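Long-range contact in putative uncharacterized protein TTHA1012 (Thermus thermophilus, PDB 2YZY), which is of unknown function but has a LolA-like fold, and so may bind lipid or lipoprotein acyl chains in the manner of outer membrane lipoprotein carriers: residues Q141-A153 with R159-A171. Numbering follows the deposited sequence.
Sequences QGFAAMELYILKA and RFVFLDEKGKVLA
Phe162 turns its ring edge onto the face of Phe143: the planes stand at 72°, the centroids lie 5.0 Å apart, and CD1 of Phe162 sits above the centre of the Phe143 ring, an edge-to-face (T-shaped) pair. The Phe143 ring owes this position to a chi1 of 64°, which sets CG between backbone N and carbonyl carbon. Met146, running alongside Phe162, brings SD obliquely to 5.1 Å from that ring's centroid, a Met-aromatic contact. Farther along the same face, Leu148 CD1 lies over the Phe160 ring, 3.7 Å from its centroid, as a CH-pi contact displaced toward the rim.

On the other face, the Tyr149 ring lies beside the extended Arg159 chain, with Tyr149 CD2 3.7 Å from Arg159 CB, while the guanidinium continues to a salt bridge with Asp172. Tyr149 OH and Glu147 OE1 are hydrogen-bonded at 2.6 Å, the hydroxyl meeting the carboxylate from above its plane.

Backbone pairing sets the register: strands 145-151 and 159-163 run antiparallel at 170°, Met146 faces Phe162 and Leu148 faces Phe160 as non-hydrogen-bonded pairs, and Glu147 and Val161 exchange N-H···O bonds. Leu163 O accepts from both Ala144 N (2.8 Å) and Ala145 N (3.2 Å), a classic beta bulge at the open end of the antiparallel hairpin, away from its connecting turn. Leu117 and the helix 7-18 residue Leu12 pack against Leu148, an arrangement consistent with the open, helix-lined half-barrel of LolA-like folds.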
# COMPACT_ATOMS: atom_id res chain seq x y z
N GLN A 141 4.90 9.29 -12.75
CA GLN A 141 4.91 10.41 -13.73
C GLN A 141 4.02 11.55 -13.25
O GLN A 141 4.02 12.64 -13.83
CB GLN A 141 4.42 9.91 -15.10
CG GLN A 141 4.49 10.95 -16.21
CD GLN A 141 5.89 11.51 -16.40
OE1 GLN A 141 6.85 10.76 -16.60
NE2 GLN A 141 6.01 12.83 -16.34
N GLY A 142 3.27 11.30 -12.18
CA GLY A 142 2.39 12.32 -11.64
C GLY A 142 3.00 13.06 -10.47
O GLY A 142 2.31 13.83 -9.79
N PHE A 143 4.28 12.84 -10.23
CA PHE A 143 4.99 13.49 -9.13
C PHE A 143 6.46 13.67 -9.50
O PHE A 143 6.96 12.99 -10.38
CB PHE A 143 4.85 12.67 -7.85
CG PHE A 143 5.50 11.32 -7.92
CD1 PHE A 143 6.81 11.13 -7.49
CD2 PHE A 143 4.81 10.23 -8.44
CE1 PHE A 143 7.42 9.88 -7.56
CE2 PHE A 143 5.41 8.97 -8.52
CZ PHE A 143 6.72 8.80 -8.08
N ALA A 144 7.14 14.58 -8.81
CA ALA A 144 8.54 14.85 -9.10
C ALA A 144 9.50 14.00 -8.27
O ALA A 144 10.57 13.61 -8.76
CB ALA A 144 8.84 16.33 -8.87
N ALA A 145 9.13 13.71 -7.03
CA ALA A 145 9.99 12.92 -6.16
C ALA A 145 9.19 12.29 -5.03
O ALA A 145 8.03 12.64 -4.80
CB ALA A 145 11.10 13.80 -5.59
N MET A 146 9.82 11.35 -4.33
CA MET A 146 9.15 10.68 -3.23
C MET A 146 10.09 10.35 -2.09
O MET A 146 11.31 10.28 -2.27
CB MET A 146 8.47 9.40 -3.71
CG MET A 146 9.44 8.27 -4.01
SD MET A 146 8.60 6.73 -4.45
CE MET A 146 8.12 6.12 -2.84
N GLU A 147 9.50 10.16 -0.92
CA GLU A 147 10.24 9.78 0.28
C GLU A 147 9.61 8.47 0.73
O GLU A 147 8.38 8.35 0.75
CB GLU A 147 10.06 10.84 1.38
CG GLU A 147 10.56 12.23 1.00
CD GLU A 147 10.25 13.27 2.06
OE1 GLU A 147 9.55 12.96 3.04
OE2 GLU A 147 10.71 14.42 1.90
N LEU A 148 10.44 7.49 1.05
CA LEU A 148 9.96 6.20 1.53
C LEU A 148 10.68 5.92 2.84
O LEU A 148 11.91 5.88 2.88
CB LEU A 148 10.27 5.09 0.52
CG LEU A 148 9.92 3.66 0.95
CD1 LEU A 148 8.44 3.57 1.31
CD2 LEU A 148 10.26 2.68 -0.16
N TYR A 149 9.91 5.74 3.91
CA TYR A 149 10.47 5.48 5.23
C TYR A 149 10.31 4.01 5.60
O TYR A 149 9.20 3.47 5.56
CB TYR A 149 9.78 6.38 6.26
CG TYR A 149 10.01 7.85 5.99
CD1 TYR A 149 11.10 8.51 6.54
CD2 TYR A 149 9.16 8.57 5.15
CE1 TYR A 149 11.34 9.86 6.27
CE2 TYR A 149 9.39 9.91 4.87
CZ TYR A 149 10.48 10.55 5.43
OH TYR A 149 10.71 11.88 5.16
N ILE A 150 11.42 3.39 5.96
CA ILE A 150 11.45 1.97 6.32
C ILE A 150 11.94 1.76 7.75
O ILE A 150 13.04 2.20 8.11
CB ILE A 150 12.40 1.19 5.37
CG1 ILE A 150 12.00 1.41 3.91
CG2 ILE A 150 12.40 -0.30 5.74
CD1 ILE A 150 10.59 0.94 3.56
N LEU A 151 11.13 1.08 8.56
CA LEU A 151 11.50 0.79 9.94
C LEU A 151 12.75 -0.09 9.92
O LEU A 151 12.82 -1.07 9.18
CB LEU A 151 10.35 0.04 10.64
CG LEU A 151 10.54 -0.32 12.12
CD1 LEU A 151 10.67 0.94 12.95
CD2 LEU A 151 9.34 -1.13 12.60
N LYS A 152 13.76 0.26 10.72
CA LYS A 152 15.00 -0.51 10.75
C LYS A 152 14.95 -1.83 11.51
O LYS A 152 15.39 -2.86 11.00
CB LYS A 152 16.14 0.35 11.31
CG LYS A 152 16.56 1.51 10.42
CD LYS A 152 17.71 2.31 11.02
CE LYS A 152 18.98 1.49 11.14
NZ LYS A 152 20.10 2.27 11.73
N ALA A 153 14.42 -1.79 12.73
CA ALA A 153 14.34 -2.98 13.58
C ALA A 153 13.54 -4.14 12.99
O ALA A 153 13.87 -5.31 13.19
CB ALA A 153 13.77 -2.60 14.94
N ARG A 159 5.93 4.95 5.83
CA ARG A 159 5.38 6.16 5.24
C ARG A 159 5.84 6.41 3.81
O ARG A 159 7.00 6.15 3.47
CB ARG A 159 5.79 7.35 6.12
CG ARG A 159 5.17 8.69 5.78
CD ARG A 159 5.76 9.75 6.70
NE ARG A 159 5.09 11.04 6.58
CZ ARG A 159 5.47 12.13 7.24
NH1 ARG A 159 6.51 12.08 8.06
NH2 ARG A 159 4.81 13.27 7.08
N PHE A 160 4.93 6.89 2.97
CA PHE A 160 5.21 7.21 1.58
C PHE A 160 4.82 8.67 1.37
O PHE A 160 3.69 9.06 1.68
CB PHE A 160 4.37 6.35 0.63
CG PHE A 160 4.60 4.87 0.77
CD1 PHE A 160 5.31 4.16 -0.19
CD2 PHE A 160 4.05 4.17 1.84
CE1 PHE A 160 5.48 2.78 -0.09
CE2 PHE A 160 4.21 2.79 1.96
CZ PHE A 160 4.93 2.09 0.99
N VAL A 161 5.73 9.47 0.84
CA VAL A 161 5.45 10.88 0.60
C VAL A 161 5.80 11.24 -0.84
O VAL A 161 6.93 11.04 -1.28
CB VAL A 161 6.27 11.80 1.53
CG1 VAL A 161 5.85 13.25 1.32
CG2 VAL A 161 6.07 11.40 2.98
N PHE A 162 4.82 11.75 -1.57
CA PHE A 162 5.00 12.14 -2.97
C PHE A 162 5.00 13.66 -3.08
O PHE A 162 4.09 14.32 -2.57
CB PHE A 162 3.89 11.53 -3.82
CG PHE A 162 3.90 10.02 -3.82
CD1 PHE A 162 4.69 9.32 -4.73
CD2 PHE A 162 3.16 9.31 -2.88
CE1 PHE A 162 4.75 7.93 -4.69
CE2 PHE A 162 3.22 7.92 -2.83
CZ PHE A 162 4.02 7.23 -3.74
N LEU A 163 6.02 14.20 -3.74
CA LEU A 163 6.17 15.64 -3.88
C LEU A 163 6.15 16.12 -5.33
O LEU A 163 6.55 15.39 -6.23
CB LEU A 163 7.50 16.08 -3.26
CG LEU A 163 7.85 15.54 -1.87
CD1 LEU A 163 9.29 15.90 -1.55
CD2 LEU A 163 6.90 16.11 -0.84
N ASP A 164 5.69 17.35 -5.55
CA ASP A 164 5.67 17.89 -6.91
C ASP A 164 6.99 18.62 -7.14
O ASP A 164 7.91 18.53 -6.32
CB ASP A 164 4.48 18.84 -7.13
CG ASP A 164 4.58 20.13 -6.33
OD1 ASP A 164 5.66 20.44 -5.79
OD2 ASP A 164 3.56 20.85 -6.27
N GLU A 165 7.08 19.35 -8.24
CA GLU A 165 8.29 20.09 -8.60
C GLU A 165 8.77 21.09 -7.55
O GLU A 165 9.98 21.27 -7.36
CB GLU A 165 8.08 20.83 -9.93
CG GLU A 165 7.72 19.93 -11.10
CD GLU A 165 8.81 18.94 -11.44
OE1 GLU A 165 9.96 19.37 -11.66
OE2 GLU A 165 8.52 17.72 -11.50
N LYS A 166 7.83 21.75 -6.88
CA LYS A 166 8.17 22.75 -5.87
C LYS A 166 8.41 22.16 -4.48
O LYS A 166 8.76 22.87 -3.54
CB LYS A 166 7.06 23.80 -5.77
CG LYS A 166 6.81 24.58 -7.06
CD LYS A 166 8.02 25.42 -7.44
CE LYS A 166 7.74 26.24 -8.69
NZ LYS A 166 8.92 27.06 -9.09
N GLY A 167 8.23 20.85 -4.36
CA GLY A 167 8.42 20.20 -3.07
C GLY A 167 7.13 20.12 -2.29
O GLY A 167 7.12 19.74 -1.12
N LYS A 168 6.02 20.48 -2.94
CA LYS A 168 4.71 20.44 -2.31
C LYS A 168 4.23 19.00 -2.19
O LYS A 168 4.36 18.21 -3.13
CB LYS A 168 3.70 21.25 -3.14
CG LYS A 168 2.28 21.20 -2.62
CD LYS A 168 1.30 21.79 -3.62
CE LYS A 168 -0.14 21.62 -3.16
NZ LYS A 168 -1.11 22.08 -4.20
N VAL A 169 3.67 18.66 -1.04
CA VAL A 169 3.17 17.31 -0.81
C VAL A 169 1.88 17.05 -1.57
O VAL A 169 0.90 17.78 -1.42
CB VAL A 169 2.92 17.06 0.69
CG1 VAL A 169 2.25 15.70 0.89
CG2 VAL A 169 4.24 17.11 1.45
N LEU A 170 1.89 16.01 -2.39
CA LEU A 170 0.73 15.62 -3.18
C LEU A 170 -0.02 14.52 -2.43
O LEU A 170 -1.24 14.44 -2.47
CB LEU A 170 1.17 15.11 -4.55
CG LEU A 170 1.82 16.15 -5.46
CD1 LEU A 170 2.43 15.48 -6.68
CD2 LEU A 170 0.79 17.19 -5.87
N ALA A 171 0.75 13.66 -1.76
CA ALA A 171 0.18 12.56 -0.99
C ALA A 171 1.15 12.19 0.12
O ALA A 171 2.36 12.16 -0.08
CB ALA A 171 -0.07 11.36 -1.89